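Local coordinates for beta-L-arabinobiosidase (Bacteroides thetaiotaomicron, PDB 5MQR), which is a multidomain glycosidase that probably hydrolyses arabinofuranose-containing side chains of plant pectin, at residues R927-R933 and L998-T1002; L240-Q244 and R373-N379. All blocks are in the same frame, centred on the assembly; numbering follows the deposited sequence.

Contact 1: residues R927-R933 and L998-T1002; sequences RRHPEFR and LDEVT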
loop_
_atom_site.group_PDB
_atom_site.type_symbol
_atom_site.label_atom_id
_atom_site.label_comp_id
_atom_site.label_asym_id
_atom_site.label_seq_id
_atom_site.Cartn_x
_atom_site.Cartn_y
_atom_site.Cartn_z
ATOM N N ARG A 927 -35.495 -27.241 8.552
ATOM C CA ARG A 927 -36.526 -26.688 9.438
ATOM C C ARG A 927 -37.942 -27.247 9.186
ATOM O O ARG A 927 -38.761 -27.291 10.113
ATOM C CB ARG A 927 -36.502 -25.171 9.361
ATOM C CG ARG A 927 -35.196 -24.613 9.907
ATOM C CD ARG A 927 -35.100 -23.116 9.726
ATOM N NE ARG A 927 -35.950 -22.404 10.671
ATOM C CZ ARG A 927 -36.374 -21.143 10.535
ATOM N NH1 ARG A 927 -36.046 -20.398 9.474
ATOM N NH2 ARG A 927 -37.146 -20.617 11.475
ATOM N N ARG A 928 -38.209 -27.691 7.950
ATOM C CA ARG A 928 -39.482 -28.346 7.581
ATOM C C ARG A 928 -39.735 -29.715 8.201
ATOM O O ARG A 928 -40.863 -30.207 8.155
ATOM C CB ARG A 928 -39.586 -28.514 6.053
ATOM C CG ARG A 928 -38.581 -29.488 5.424
ATOM C CD ARG A 928 -38.906 -29.716 3.955
ATOM N NE ARG A 928 -38.664 -28.515 3.161
ATOM C CZ ARG A 928 -37.469 -28.105 2.731
ATOM N NH1 ARG A 928 -36.355 -28.791 2.997
ATOM N NH2 ARG A 928 -37.380 -26.997 2.010
ATOM N N HIS A 929 -38.703 -30.366 8.721
ATOM C CA HIS A 929 -38.870 -31.730 9.153
ATOM C C HIS A 929 -39.693 -31.798 10.451
ATOM O O HIS A 929 -39.418 -31.053 11.402
ATOM C CB HIS A 929 -37.534 -32.446 9.305
ATOM C CG HIS A 929 -37.676 -33.928 9.319
ATOM N ND1 HIS A 929 -37.886 -34.630 10.477
ATOM C CD2 HIS A 929 -37.690 -34.835 8.317
ATOM C CE1 HIS A 929 -38.018 -35.913 10.198
ATOM N NE2 HIS A 929 -37.897 -36.066 8.892
ATOM N N PRO A 930 -40.720 -32.681 10.488
ATOM C CA PRO A 930 -41.585 -32.724 11.676
ATOM C C PRO A 930 -40.872 -33.067 12.986
ATOM O O PRO A 930 -41.362 -32.711 14.045
ATOM C CB PRO A 930 -42.630 -33.816 11.332
ATOM C CG PRO A 930 -42.558 -34.006 9.845
ATOM C CD PRO A 930 -41.170 -33.614 9.430
ATOM N N GLU A 931 -39.766 -33.794 12.922
ATOM C CA GLU A 931 -38.941 -34.042 14.107
ATOM C C GLU A 931 -37.904 -32.952 14.449
ATOM O O GLU A 931 -37.082 -33.147 15.369
ATOM C CB GLU A 931 -38.257 -35.408 14.008
ATOM C CG GLU A 931 -39.206 -36.581 13.770
ATOM C CD GLU A 931 -38.457 -37.896 13.572
ATOM O OE1 GLU A 931 -37.460 -38.123 14.304
ATOM O OE2 GLU A 931 -38.861 -38.711 12.691
ATOM N N PHE A 932 -37.943 -31.814 13.748
ATOM C CA PHE A 932 -37.032 -30.686 14.011
ATOM C C PHE A 932 -37.175 -30.223 15.455
ATOM O O PHE A 932 -38.250 -29.832 15.867
ATOM C CB PHE A 932 -37.316 -29.513 13.049
ATOM C CG PHE A 932 -36.372 -28.343 13.205
ATOM C CD1 PHE A 932 -36.658 -27.314 14.102
ATOM C CD2 PHE A 932 -35.190 -28.265 12.457
ATOM C CE1 PHE A 932 -35.789 -26.237 14.245
ATOM C CE2 PHE A 932 -34.333 -27.181 12.597
ATOM C CZ PHE A 932 -34.624 -26.172 13.493
ATOM N N ARG A 933 -36.070 -30.281 16.201
ATOM C CA ARG A 933 -35.977 -29.843 17.603
ATOM C C ARG A 933 -37.118 -30.329 18.496
ATOM O O ARG A 933 -37.770 -29.561 19.194
ATOM C CB ARG A 933 -35.759 -28.330 17.693
ATOM C CG ARG A 933 -34.409 -27.897 17.106
ATOM C CD ARG A 933 -34.041 -26.453 17.443
ATOM N NE ARG A 933 -33.817 -26.296 18.883
ATOM C CZ ARG A 933 -33.961 -25.167 19.576
ATOM N NH1 ARG A 933 -34.299 -24.016 18.985
ATOM N NH2 ARG A 933 -33.745 -25.191 20.886
ATOM N N LEU A 998 -26.563 -22.949 19.738
ATOM C CA LEU A 998 -27.525 -21.870 19.982
ATOM C C LEU A 998 -28.846 -22.046 19.242
ATOM O O LEU A 998 -28.945 -22.775 18.248
ATOM C CB LEU A 998 -26.899 -20.519 19.586
ATOM C CG LEU A 998 -26.547 -20.411 18.100
ATOM C CD1 LEU A 998 -27.113 -19.140 17.500
ATOM C CD2 LEU A 998 -25.055 -20.511 17.810
ATOM N N ASP A 999 -29.840 -21.329 19.731
ATOM C CA ASP A 999 -31.173 -21.322 19.166
ATOM C C ASP A 999 -31.168 -20.602 17.810
ATOM O O ASP A 999 -30.670 -19.486 17.697
ATOM C CB ASP A 999 -32.130 -20.644 20.146
ATOM C CG ASP A 999 -33.568 -20.756 19.718
ATOM O OD1 ASP A 999 -33.939 -20.186 18.666
ATOM O OD2 ASP A 999 -34.331 -21.437 20.414
ATOM N N GLU A 1000 -31.702 -21.271 16.789
ATOM C CA GLU A 1000 -31.635 -20.791 15.408
ATOM C C GLU A 1000 -32.490 -19.547 15.132
ATOM O O GLU A 1000 -32.161 -18.749 14.234
ATOM C CB GLU A 1000 -31.990 -21.920 14.410
ATOM C CG GLU A 1000 -33.484 -22.245 14.226
ATOM C CD GLU A 1000 -34.158 -22.991 15.392
ATOM O OE1 GLU A 1000 -33.460 -23.481 16.324
ATOM O OE2 GLU A 1000 -35.416 -23.112 15.362
ATOM N N VAL A 1001 -33.586 -19.408 15.886
ATOM C CA VAL A 1001 -34.507 -18.255 15.780
ATOM C C VAL A 1001 -34.107 -17.094 16.709
ATOM O O VAL A 1001 -34.197 -15.931 16.300
ATOM C CB VAL A 1001 -35.968 -18.664 16.088
ATOM C CG1 VAL A 1001 -36.932 -17.461 16.095
ATOM C CG2 VAL A 1001 -36.449 -19.715 15.096
ATOM N N THR A 1002 -33.716 -17.413 17.950
ATOM C CA THR A 1002 -33.528 -16.384 18.986
ATOM C C THR A 1002 -32.114 -16.003 19.207
ATOM O O THR A 1002 -31.882 -14.989 19.794
ATOM C CB THR A 1002 -34.085 -16.763 20.371
ATOM O OG1 THR A 1002 -33.331 -17.836 20.939
ATOM C CG2 THR A 1002 -35.523 -17.163 20.253
HETATM O O HOH W 1 -36.840 -23.189 13.053
#
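R933 and the acids D999 and E1000 form a salt-bridge network centred on a single nitrogen. R933 NH1 donates to E1000 OE1 (2.8 Å), reaching its syn side along a bent path, and to D999 OD2 (2.9 Å), where the N-H points almost straight at the oxygen (170°) but arrives from above the carboxylate plane. Both carboxylates stand nearly perpendicular to the guanidinium. E1000 OE2 meets the edge of the F932 ring, 3.3 Å from F932 CE1, with ring and carboxylate planes 84° apart. A water bridges R927 and E1000, accepting from R927 NE (2.7 Å) and donating to E1000 OE2, while R927 NH2 packs on V1001 CG2 (3.8 Å).

With CG anti to the backbone N (chi1 -172°), the D999 carboxylate reaches R933 although its CB does not point there. D999 OD1 accepts from V1001 N (an Asx turn) and from T1002 N (an Asx motif), which holds the carboxylate. A type I turn from H929 to F932 leads into R933, and R927 NH1 is bonded to S917 O.

Both segments are surface loops of the glycoside hydrolase domain, before helix 948-964 and after strand 991-992; R927 and E1000 rest on A918 of strand 917-918.

Contact 2: residues L240-Q244 and R373-N379; sequences LYMMQ and RGIQEGN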
loop_
_atom_site.group_PDB
_atom_site.type_symbol
_atom_site.label_atom_id
_atom_site.label_comp_id
_atom_site.label_asym_id
_atom_site.label_seq_id
_atom_site.Cartn_x
_atom_site.Cartn_y
_atom_site.Cartn_z
ATOM N N LEU A 240 -10.434 27.846 -20.207
ATOM C CA LEU A 240 -9.403 27.417 -19.268
ATOM C C LEU A 240 -8.051 28.127 -19.487
ATOM O O LEU A 240 -7.292 28.325 -18.539
ATOM C CB LEU A 240 -9.200 25.903 -19.304
ATOM C CG LEU A 240 -10.427 25.053 -18.985
ATOM C CD1 LEU A 240 -10.002 23.603 -18.963
ATOM C CD2 LEU A 240 -11.064 25.453 -17.659
ATOM N N TYR A 241 -7.761 28.483 -20.732
ATOM C CA TYR A 241 -6.574 29.259 -21.060
ATOM C C TYR A 241 -6.784 30.754 -20.792
ATOM O O TYR A 241 -5.862 31.420 -20.324
ATOM C CB TYR A 241 -6.102 28.960 -22.505
ATOM C CG TYR A 241 -5.344 27.651 -22.547
ATOM C CD1 TYR A 241 -6.009 26.422 -22.450
ATOM C CD2 TYR A 241 -3.957 27.641 -22.585
ATOM C CE1 TYR A 241 -5.301 25.221 -22.450
ATOM C CE2 TYR A 241 -3.243 26.460 -22.584
ATOM C CZ TYR A 241 -3.912 25.251 -22.516
ATOM O OH TYR A 241 -3.161 24.089 -22.491
HETATM N N MSE A 242 -7.987 31.280 -21.027
HETATM C CA MSE A 242 -8.263 32.705 -20.721
HETATM C C MSE A 242 -8.190 32.975 -19.221
HETATM O O MSE A 242 -7.692 34.031 -18.803
HETATM C CB MSE A 242 -9.581 33.173 -21.308
HETATM C CG MSE A 242 -9.666 33.013 -22.819
HETATM SE SE MSE A 242 -8.252 34.020 -23.712
HETATM C CE MSE A 242 -6.925 32.583 -23.926
HETATM N N MSE A 243 -8.590 32.002 -18.400
HETATM C CA MSE A 243 -8.444 32.093 -16.945
HETATM C C MSE A 243 -7.019 32.268 -16.487
HETATM O O MSE A 243 -6.779 32.760 -15.380
HETATM C CB MSE A 243 -8.971 30.846 -16.246
HETATM C CG MSE A 243 -10.485 30.688 -16.364
HETATM SE SE MSE A 243 -11.476 32.155 -15.501
HETATM C CE MSE A 243 -11.222 31.462 -13.672
ATOM N N GLN A 244 -6.063 31.858 -17.319
ATOM C CA GLN A 244 -4.640 31.953 -16.992
ATOM C C GLN A 244 -3.972 33.147 -17.626
ATOM O O GLN A 244 -2.759 33.245 -17.601
ATOM C CB GLN A 244 -3.921 30.667 -17.406
ATOM C CG GLN A 244 -4.496 29.422 -16.754
ATOM C CD GLN A 244 -3.821 28.149 -17.226
ATOM O OE1 GLN A 244 -2.652 27.899 -16.913
ATOM N NE2 GLN A 244 -4.553 27.341 -18.004
ATOM N N ARG A 373 4.441 23.796 -10.741
ATOM C CA ARG A 373 3.597 23.814 -11.899
ATOM C C ARG A 373 3.913 22.554 -12.681
ATOM O O ARG A 373 5.083 22.179 -12.842
ATOM C CB ARG A 373 3.926 25.088 -12.671
ATOM C CG ARG A 373 3.191 25.309 -13.943
ATOM C CD ARG A 373 1.764 25.795 -13.788
ATOM N NE ARG A 373 1.185 25.876 -15.137
ATOM C CZ ARG A 373 -0.016 26.347 -15.432
ATOM N NH1 ARG A 373 -0.821 26.811 -14.480
ATOM N NH2 ARG A 373 -0.418 26.356 -16.691
ATOM N N GLY A 374 2.864 21.888 -13.145
ATOM C CA GLY A 374 2.965 20.604 -13.820
ATOM C C GLY A 374 2.355 20.767 -15.201
ATOM O O GLY A 374 2.215 21.883 -15.705
ATOM N N ILE A 375 1.948 19.650 -15.782
ATOM C CA ILE A 375 1.436 19.616 -17.123
ATOM C C ILE A 375 -0.089 19.741 -17.097
ATOM O O ILE A 375 -0.771 18.953 -16.436
ATOM C CB ILE A 375 1.848 18.290 -17.805
ATOM C CG1 ILE A 375 3.389 18.178 -17.813
ATOM C CG2 ILE A 375 1.222 18.152 -19.211
ATOM C CD1 ILE A 375 3.910 16.780 -18.050
ATOM N N GLN A 376 -0.607 20.741 -17.813
ATOM C CA GLN A 376 -2.029 20.896 -17.983
ATOM C C GLN A 376 -2.673 19.690 -18.655
ATOM O O GLN A 376 -2.032 18.985 -19.447
ATOM C CB GLN A 376 -2.335 22.099 -18.863
ATOM C CG GLN A 376 -2.161 23.408 -18.151
ATOM C CD GLN A 376 -2.726 24.528 -18.961
ATOM O OE1 GLN A 376 -3.921 24.729 -18.989
ATOM N NE2 GLN A 376 -1.876 25.253 -19.627
ATOM N N GLU A 377 -3.940 19.469 -18.351
ATOM C CA GLU A 377 -4.701 18.420 -19.017
ATOM C C GLU A 377 -4.747 18.713 -20.504
ATOM O O GLU A 377 -5.097 19.837 -20.907
ATOM C CB GLU A 377 -6.141 18.352 -18.477
ATOM C CG GLU A 377 -6.196 17.912 -17.034
ATOM C CD GLU A 377 -7.591 17.728 -16.483
ATOM O OE1 GLU A 377 -8.586 18.186 -17.119
ATOM O OE2 GLU A 377 -7.661 17.128 -15.390
ATOM N N GLY A 378 -4.413 17.706 -21.301
ATOM C CA GLY A 378 -4.356 17.839 -22.754
ATOM C C GLY A 378 -2.974 18.179 -23.303
ATOM O O GLY A 378 -2.771 18.084 -24.521
ATOM N N ASN A 379 -2.026 18.547 -22.429
ATOM C CA ASN A 379 -0.675 18.879 -22.855
ATOM C C ASN A 379 0.335 17.763 -22.605
ATOM O O ASN A 379 1.515 18.040 -22.448
ATOM C CB ASN A 379 -0.220 20.185 -22.181
ATOM C CG ASN A 379 -0.892 21.416 -22.773
ATOM O OD1 ASN A 379 -1.578 21.350 -23.781
ATOM N ND2 ASN A 379 -0.693 22.553 -22.120
HETATM O O HOH W 2 -4.610 21.915 -22.819
#
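Q244 reaches across to R373 and Q376 with an extended side chain. From CB, which points toward the 373-379 loop, CG continues to CD without a bend (chi2 177°). OE1 accepts from R373 NH2 (2.7 Å) in the carbonyl plane, with a weak second bond from NH1 (3.2 Å). NE2 uses both hydrogens: one goes back to L240 O (3.0 Å), the other to Q376 OE1 (2.9 Å) from above the carbonyl plane of Q376. Four bonds, one of them weak, thus hold this buried amide against rotation. A leucine in its place would probably leave R373 without this carbonyl acceptor and Q376 OE1 without its amide donor.

Q376 OE1 lies over one face of the Y241 ring, the ring and amide planes 36° apart, and the Q376 side chain comes within about 3 Å of a bound calcium ion. At the ring's edge, Y241 OH accepts from N379 ND2 (2.9 Å) and lies 2.6 Å from a water near E377 O.

This buried polar network joins helix 239-242 and the residues after it, in the N-terminal propeller region, to a BNR repeat-like loop. V153 of strand 148-157 touches Y241, Q244 and Q376; R373 touches M79 (strand 74-83) and N266 (strand 266-269).

How the contacts relate
From the N terminus, contact 2 comes first: helix 239-242, which follows the first two four-stranded antiparallel sheets, is joined to the loop 373-379 after 128 intervening residues that contain no helix and include two more such sheets. It thereby ties the N-terminal propeller family region to the BNR repeat-like region. The chain then passes through the beta-rich sialidase-like CBM region before reaching the helical glycoside hydrolase domain, where contact 1 closes a shorter, 64-residue loop containing helices 948-964 and 972-985. The two closures are in series, neither nesting nor crossing. Their centres lie 68 Å apart, their nearest atoms about 53 Å, so each acts locally within its own part of the chain.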